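Long-range contacts in TRAP dicarboxylate transporter, DctP subunit (Sulfurospirillum deleyianum, PDB 4OVS), which binds succinate and, as a periplasmic solute-binding protein, probably hands dicarboxylates on to a TRAP-type membrane transporter: residues Ala84-Pro89 with Tyr236-Ser241; Val138-Trp143 with Met255-Met260. All blocks are in the same frame, centred on the assembly; numbering follows the deposited sequence.

Contact 1 (Ala84-Pro89 with Tyr236-Ser241); sequences AHIAMP and YLVIMS
Ile86 and Met240 form a non-hydrogen-bonded pair where the short strand 86-87 runs antiparallel to 236-241, inside the large mixed sheet of this family 7 solute-binding protein. Their side chains lie alongside each other and point the same way: Ile86 CG1 is 3.9 Å from Met240 CG, and Ile86 CD1 is 4.0 Å from the selenium of Met240, a selenomethionine. Ile86 CG1 and Met240 CG both stand anti to the carbonyl carbon (chi1 -60° and -53°), a shared start that lets the two chains run together. Next along this face Met88, bent at chi2, lays CG beside Val238 CG2 at 3.7 Å; Val30 of strand 26-31 touches both Ile86 and Met88. Trimming Ile86 to an alanine removes the CG1 and CD1 that lie along the Met240 side chain and would probably open a gap beside Val30.

Ala87, Ile239 and Pro89 meet on the reverse face. Ile239 turns CG1 between its backbone N and carbonyl carbon (chi1 54°) and crosses the proline ring at about a right angle, with Pro89 CD 3.9 Å from Ile239 CG1. A methyl group suits Ala87, since Leu79 of helix 75-81 rests on both it and Ile239. Ala87 N and Ile239 O are 2.9 Å apart in a nearly straight hydrogen bond, answered by one from Ile239 N to Ala87 O. Pro89 has no N-H to give, so this end of the ladder is held through its carbonyl: Leu237 N to Pro89 O, a longer bond at 3.3 Å. Met88 O, hydrogen-bonded to Lys40 NZ, lies 3.3 Å from Tyr236 CD1, oblique to the ring.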
loop_
_atom_site.group_PDB
_atom_site.type_symbol
_atom_site.label_atom_id
_atom_site.label_comp_id
_atom_site.label_asym_id
_atom_site.label_seq_id
_atom_site.Cartn_x
_atom_site.Cartn_y
_atom_site.Cartn_z
ATOM N N ALA A 84 6.143 15.534 -11.514
ATOM C CA ALA A 84 6.315 14.097 -11.601
ATOM C C ALA A 84 5.172 13.640 -12.488
ATOM O O ALA A 84 4.175 14.353 -12.642
ATOM C CB ALA A 84 6.255 13.463 -10.218
ATOM N N HIS A 85 5.327 12.473 -13.092
ATOM C CA HIS A 85 4.441 12.049 -14.140
ATOM C C HIS A 85 3.622 10.840 -13.770
ATOM O O HIS A 85 2.469 10.732 -14.148
ATOM C CB HIS A 85 5.288 11.763 -15.371
ATOM C CG HIS A 85 6.131 12.922 -15.775
ATOM N ND1 HIS A 85 7.322 12.787 -16.449
ATOM C CD2 HIS A 85 5.930 14.254 -15.631
ATOM C CE1 HIS A 85 7.819 13.985 -16.712
ATOM N NE2 HIS A 85 6.990 14.888 -16.231
ATOM N N ILE A 86 4.238 9.904 -13.061
ATOM C CA ILE A 86 3.601 8.624 -12.748
ATOM C C ILE A 86 3.891 8.267 -11.301
ATOM O O ILE A 86 5.012 8.418 -10.817
ATOM C CB ILE A 86 4.059 7.492 -13.709
ATOM C CG1 ILE A 86 3.696 7.842 -15.140
ATOM C CG2 ILE A 86 3.356 6.187 -13.383
ATOM C CD1 ILE A 86 3.989 6.828 -16.157
ATOM N N ALA A 87 2.848 7.881 -10.587
ATOM C CA ALA A 87 2.965 7.435 -9.229
ATOM C C ALA A 87 2.135 6.148 -8.968
ATOM O O ALA A 87 1.306 5.728 -9.810
ATOM C CB ALA A 87 2.589 8.514 -8.293
HETATM N N MSE A 88 2.374 5.502 -7.825
HETATM C CA MSE A 88 1.615 4.305 -7.447
HETATM C C MSE A 88 1.240 4.270 -5.970
HETATM O O MSE A 88 1.648 3.369 -5.234
HETATM C CB MSE A 88 2.375 3.071 -7.826
HETATM C CG MSE A 88 2.733 2.944 -9.267
HETATM SE SE MSE A 88 4.537 3.664 -9.605
HETATM C CE MSE A 88 4.780 2.974 -11.379
ATOM N N PRO A 89 0.488 5.266 -5.521
ATOM C CA PRO A 89 0.184 5.480 -4.100
ATOM C C PRO A 89 -0.679 4.403 -3.519
ATOM O O PRO A 89 -1.485 3.846 -4.238
ATOM C CB PRO A 89 -0.576 6.809 -4.105
ATOM C CG PRO A 89 -0.162 7.454 -5.359
ATOM C CD PRO A 89 0.001 6.375 -6.345
ATOM N N TYR A 236 -2.231 -0.672 -4.218
ATOM C CA TYR A 236 -1.921 0.576 -4.898
ATOM C C TYR A 236 -2.815 0.811 -6.142
ATOM O O TYR A 236 -3.296 -0.127 -6.760
ATOM C CB TYR A 236 -0.477 0.507 -5.371
ATOM C CG TYR A 236 0.532 -0.010 -4.358
ATOM C CD1 TYR A 236 0.967 0.809 -3.327
ATOM C CD2 TYR A 236 1.074 -1.300 -4.444
ATOM C CE1 TYR A 236 1.893 0.386 -2.385
ATOM C CE2 TYR A 236 2.035 -1.736 -3.497
ATOM C CZ TYR A 236 2.440 -0.872 -2.488
ATOM O OH TYR A 236 3.330 -1.237 -1.516
ATOM N N LEU A 237 -3.016 2.075 -6.498
ATOM C CA LEU A 237 -3.646 2.447 -7.760
ATOM C C LEU A 237 -2.616 3.267 -8.513
ATOM O O LEU A 237 -2.105 4.274 -8.006
ATOM C CB LEU A 237 -4.915 3.237 -7.551
ATOM C CG LEU A 237 -5.480 3.804 -8.871
ATOM C CD1 LEU A 237 -5.931 2.711 -9.814
ATOM C CD2 LEU A 237 -6.600 4.746 -8.592
ATOM N N VAL A 238 -2.236 2.795 -9.680
ATOM C CA VAL A 238 -1.288 3.531 -10.526
ATOM C C VAL A 238 -2.027 4.727 -11.084
ATOM O O VAL A 238 -3.146 4.590 -11.625
ATOM C CB VAL A 238 -0.756 2.635 -11.665
ATOM C CG1 VAL A 238 0.212 3.374 -12.592
ATOM C CG2 VAL A 238 -0.082 1.410 -11.100
ATOM N N ILE A 239 -1.418 5.898 -10.914
ATOM C CA ILE A 239 -1.928 7.127 -11.487
ATOM C C ILE A 239 -0.909 7.926 -12.272
ATOM O O ILE A 239 0.294 7.838 -12.035
ATOM C CB ILE A 239 -2.499 8.080 -10.452
ATOM C CG1 ILE A 239 -1.458 8.339 -9.360
ATOM C CG2 ILE A 239 -3.799 7.522 -9.879
ATOM C CD1 ILE A 239 -1.850 9.471 -8.488
HETATM N N MSE A 240 -1.413 8.734 -13.198
HETATM C CA MSE A 240 -0.559 9.604 -13.979
HETATM C C MSE A 240 -0.988 11.055 -13.849
HETATM O O MSE A 240 -2.125 11.360 -13.493
HETATM C CB MSE A 240 -0.534 9.200 -15.451
HETATM C CG MSE A 240 -0.202 7.794 -15.753
HETATM SE SE MSE A 240 0.366 7.525 -17.634
HETATM C CE MSE A 240 -1.389 7.662 -18.534
ATOM N N SER A 241 -0.045 11.950 -14.098
ATOM C CA SER A 241 -0.331 13.381 -14.113
ATOM C C SER A 241 -1.185 13.694 -15.341
ATOM O O SER A 241 -0.814 13.398 -16.483
ATOM C CB SER A 241 0.957 14.201 -14.161
ATOM O OG SER A 241 0.675 15.557 -14.455
#

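Contact 2 (Val138-Trp143 with Met255-Met260); sequences VALDYW and MVLQAM
With chi1 at -171°, Met260 turns CG away from its own backbone N, and bends at chi2 and chi3 carry its selenium (it is a selenomethionine) to the indole of Trp143, while Leu140, with CG anti to its carbonyl carbon, spreads its fork over the same helix. The selenium stands 3.9 Å from Trp143 CZ2 and approaches the six-membered ring obliquely, 63° off its normal, a Met-aromatic contact between side chains that cross at about a right angle. Leu140 uses both branches: CD1 lies 4.0 Å from Met260 CG, and CD2 lies 4.1 Å from Leu257 CD2, so the fork spans successive turns on one side of the helix. This is helix-on-sheet packing of an alpha/beta protein, helix 255-260 running only 21° from strand 138-143, with axes 10.1 Å apart. Consecutive Leu140 and Asp141 both face the helix, consistent with a beta bulge here. Asp141 slides past Met260 in the opposite direction, its OD2 4.1 Å from Met260 CG. The carboxylate is not left to the apolar neighbours: OD2 hydrogen-bonds Thr264 OG1, a hydroxyl also shared by Trp143 NE1 and Met260 O, which ties the indole N-H to the next helical turn.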
loop_
_atom_site.group_PDB
_atom_site.type_symbol
_atom_site.label_atom_id
_atom_site.label_comp_id
_atom_site.label_asym_id
_atom_site.label_seq_id
_atom_site.Cartn_x
_atom_site.Cartn_y
_atom_site.Cartn_z
ATOM N N VAL A 138 -5.051 10.660 -13.977
ATOM C CA VAL A 138 -5.374 9.579 -14.874
ATOM C C VAL A 138 -5.165 8.279 -14.097
ATOM O O VAL A 138 -4.043 7.932 -13.761
ATOM C CB VAL A 138 -4.459 9.563 -16.071
ATOM C CG1 VAL A 138 -4.944 8.528 -17.085
ATOM C CG2 VAL A 138 -4.363 10.940 -16.643
ATOM N N ALA A 139 -6.262 7.581 -13.818
ATOM C CA ALA A 139 -6.239 6.330 -13.075
ATOM C C ALA A 139 -6.034 5.160 -14.010
ATOM O O ALA A 139 -6.793 4.985 -14.954
ATOM C CB ALA A 139 -7.553 6.147 -12.330
ATOM N N LEU A 140 -5.034 4.332 -13.739
ATOM C CA LEU A 140 -4.794 3.177 -14.576
ATOM C C LEU A 140 -5.171 1.929 -13.773
ATOM O O LEU A 140 -6.343 1.751 -13.467
ATOM C CB LEU A 140 -3.343 3.159 -15.052
ATOM C CG LEU A 140 -2.874 4.285 -15.955
ATOM C CD1 LEU A 140 -1.378 4.258 -16.187
ATOM C CD2 LEU A 140 -3.555 4.191 -17.254
ATOM N N ASP A 141 -4.202 1.093 -13.385
ATOM C CA ASP A 141 -4.487 -0.248 -12.854
ATOM C C ASP A 141 -4.248 -0.390 -11.343
ATOM O O ASP A 141 -3.482 0.337 -10.776
ATOM C CB ASP A 141 -3.508 -1.272 -13.432
ATOM C CG ASP A 141 -3.739 -1.576 -14.883
ATOM O OD1 ASP A 141 -4.904 -1.920 -15.229
ATOM O OD2 ASP A 141 -2.737 -1.496 -15.668
ATOM N N TYR A 142 -4.849 -1.395 -10.722
ATOM C CA TYR A 142 -4.482 -1.744 -9.367
ATOM C C TYR A 142 -3.323 -2.727 -9.308
ATOM O O TYR A 142 -3.278 -3.704 -10.092
ATOM C CB TYR A 142 -5.662 -2.367 -8.646
ATOM C CG TYR A 142 -6.844 -1.439 -8.459
ATOM C CD1 TYR A 142 -6.809 -0.461 -7.502
ATOM C CD2 TYR A 142 -7.998 -1.573 -9.205
ATOM C CE1 TYR A 142 -7.879 0.380 -7.287
ATOM C CE2 TYR A 142 -9.089 -0.713 -9.005
ATOM C CZ TYR A 142 -9.021 0.256 -8.034
ATOM O OH TYR A 142 -10.089 1.127 -7.799
ATOM N N TRP A 143 -2.421 -2.450 -8.353
ATOM C CA TRP A 143 -1.276 -3.291 -7.967
ATOM C C TRP A 143 -1.416 -3.793 -6.531
ATOM O O TRP A 143 -2.081 -3.152 -5.725
ATOM C CB TRP A 143 0.008 -2.494 -8.082
ATOM C CG TRP A 143 0.529 -2.251 -9.460
ATOM C CD1 TRP A 143 -0.129 -2.437 -10.637
ATOM C CD2 TRP A 143 1.809 -1.718 -9.797
ATOM N NE1 TRP A 143 0.696 -2.105 -11.694
ATOM C CE2 TRP A 143 1.892 -1.661 -11.200
ATOM C CE3 TRP A 143 2.933 -1.323 -9.041
ATOM C CZ2 TRP A 143 3.045 -1.238 -11.872
ATOM C CZ3 TRP A 143 4.054 -0.926 -9.703
ATOM C CH2 TRP A 143 4.116 -0.891 -11.103
HETATM N N MSE A 255 2.239 2.831 -26.646
HETATM C CA MSE A 255 3.352 2.063 -26.048
HETATM C C MSE A 255 3.477 2.249 -24.555
HETATM O O MSE A 255 3.870 1.333 -23.845
HETATM C CB MSE A 255 4.675 2.442 -26.663
HETATM C CG MSE A 255 4.766 2.094 -28.101
HETATM SE SE MSE A 255 4.251 3.544 -29.255
HETATM C CE MSE A 255 5.578 3.302 -30.724
ATOM N N VAL A 256 3.157 3.425 -24.064
ATOM C CA VAL A 256 3.207 3.650 -22.625
ATOM C C VAL A 256 2.149 2.787 -21.976
ATOM O O VAL A 256 2.378 2.142 -20.953
ATOM C CB VAL A 256 3.046 5.117 -22.284
ATOM C CG1 VAL A 256 2.735 5.321 -20.832
ATOM C CG2 VAL A 256 4.317 5.834 -22.600
ATOM N N LEU A 257 0.991 2.736 -22.604
ATOM C CA LEU A 257 -0.144 2.030 -22.052
ATOM C C LEU A 257 0.062 0.522 -22.131
ATOM O O LEU A 257 -0.383 -0.199 -21.255
ATOM C CB LEU A 257 -1.439 2.413 -22.809
ATOM C CG LEU A 257 -1.938 3.850 -22.586
ATOM C CD1 LEU A 257 -3.206 4.038 -23.384
ATOM C CD2 LEU A 257 -2.207 4.188 -21.132
ATOM N N GLN A 258 0.722 0.050 -23.176
ATOM C CA GLN A 258 0.974 -1.363 -23.281
ATOM C C GLN A 258 2.025 -1.737 -22.188
ATOM O O GLN A 258 1.851 -2.678 -21.407
ATOM C CB GLN A 258 1.445 -1.729 -24.696
ATOM C CG GLN A 258 1.685 -3.219 -24.828
ATOM C CD GLN A 258 2.338 -3.638 -26.128
ATOM O OE1 GLN A 258 2.040 -3.119 -27.209
ATOM N NE2 GLN A 258 3.216 -4.619 -26.027
ATOM N N ALA A 259 3.081 -0.940 -22.107
ATOM C CA ALA A 259 4.097 -1.101 -21.073
ATOM C C ALA A 259 3.465 -1.243 -19.699
ATOM O O ALA A 259 3.792 -2.174 -18.946
ATOM C CB ALA A 259 5.004 0.025 -21.107
HETATM N N MSE A 260 2.533 -0.377 -19.367
HETATM C CA MSE A 260 1.906 -0.453 -18.054
HETATM C C MSE A 260 1.048 -1.697 -17.832
HETATM O O MSE A 260 1.065 -2.277 -16.725
HETATM C CB MSE A 260 1.071 0.772 -17.749
HETATM C CG MSE A 260 0.593 0.812 -16.275
HETATM SE SE MSE A 260 2.071 0.870 -14.974
HETATM C CE MSE A 260 2.650 2.695 -15.270
#

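Contacts 1 and 2 meet along one seam of the sheet, their centres 9 Å apart, because strands 233-241 and 137-152 are neighbours. Met240 N is 2.8 Å from Val138 O, and Val238 O is 2.8 Å from Leu140 N, both probable hydrogen bonds. Side chains join them too: Trp143 touches Met88 and Val238, and Met260 also rests on Val238, which places the helix of contact 2 on the sheet face that carries Met88 and Val238. Contact 1 reaches the ligand directly, for Tyr236 OH hydrogen-bonds to succinate. Trp143 stands one shell back, its side chain about 4 Å from those of Tyr236 and Lys40 and about 9 Å from the succinate at nearest atoms.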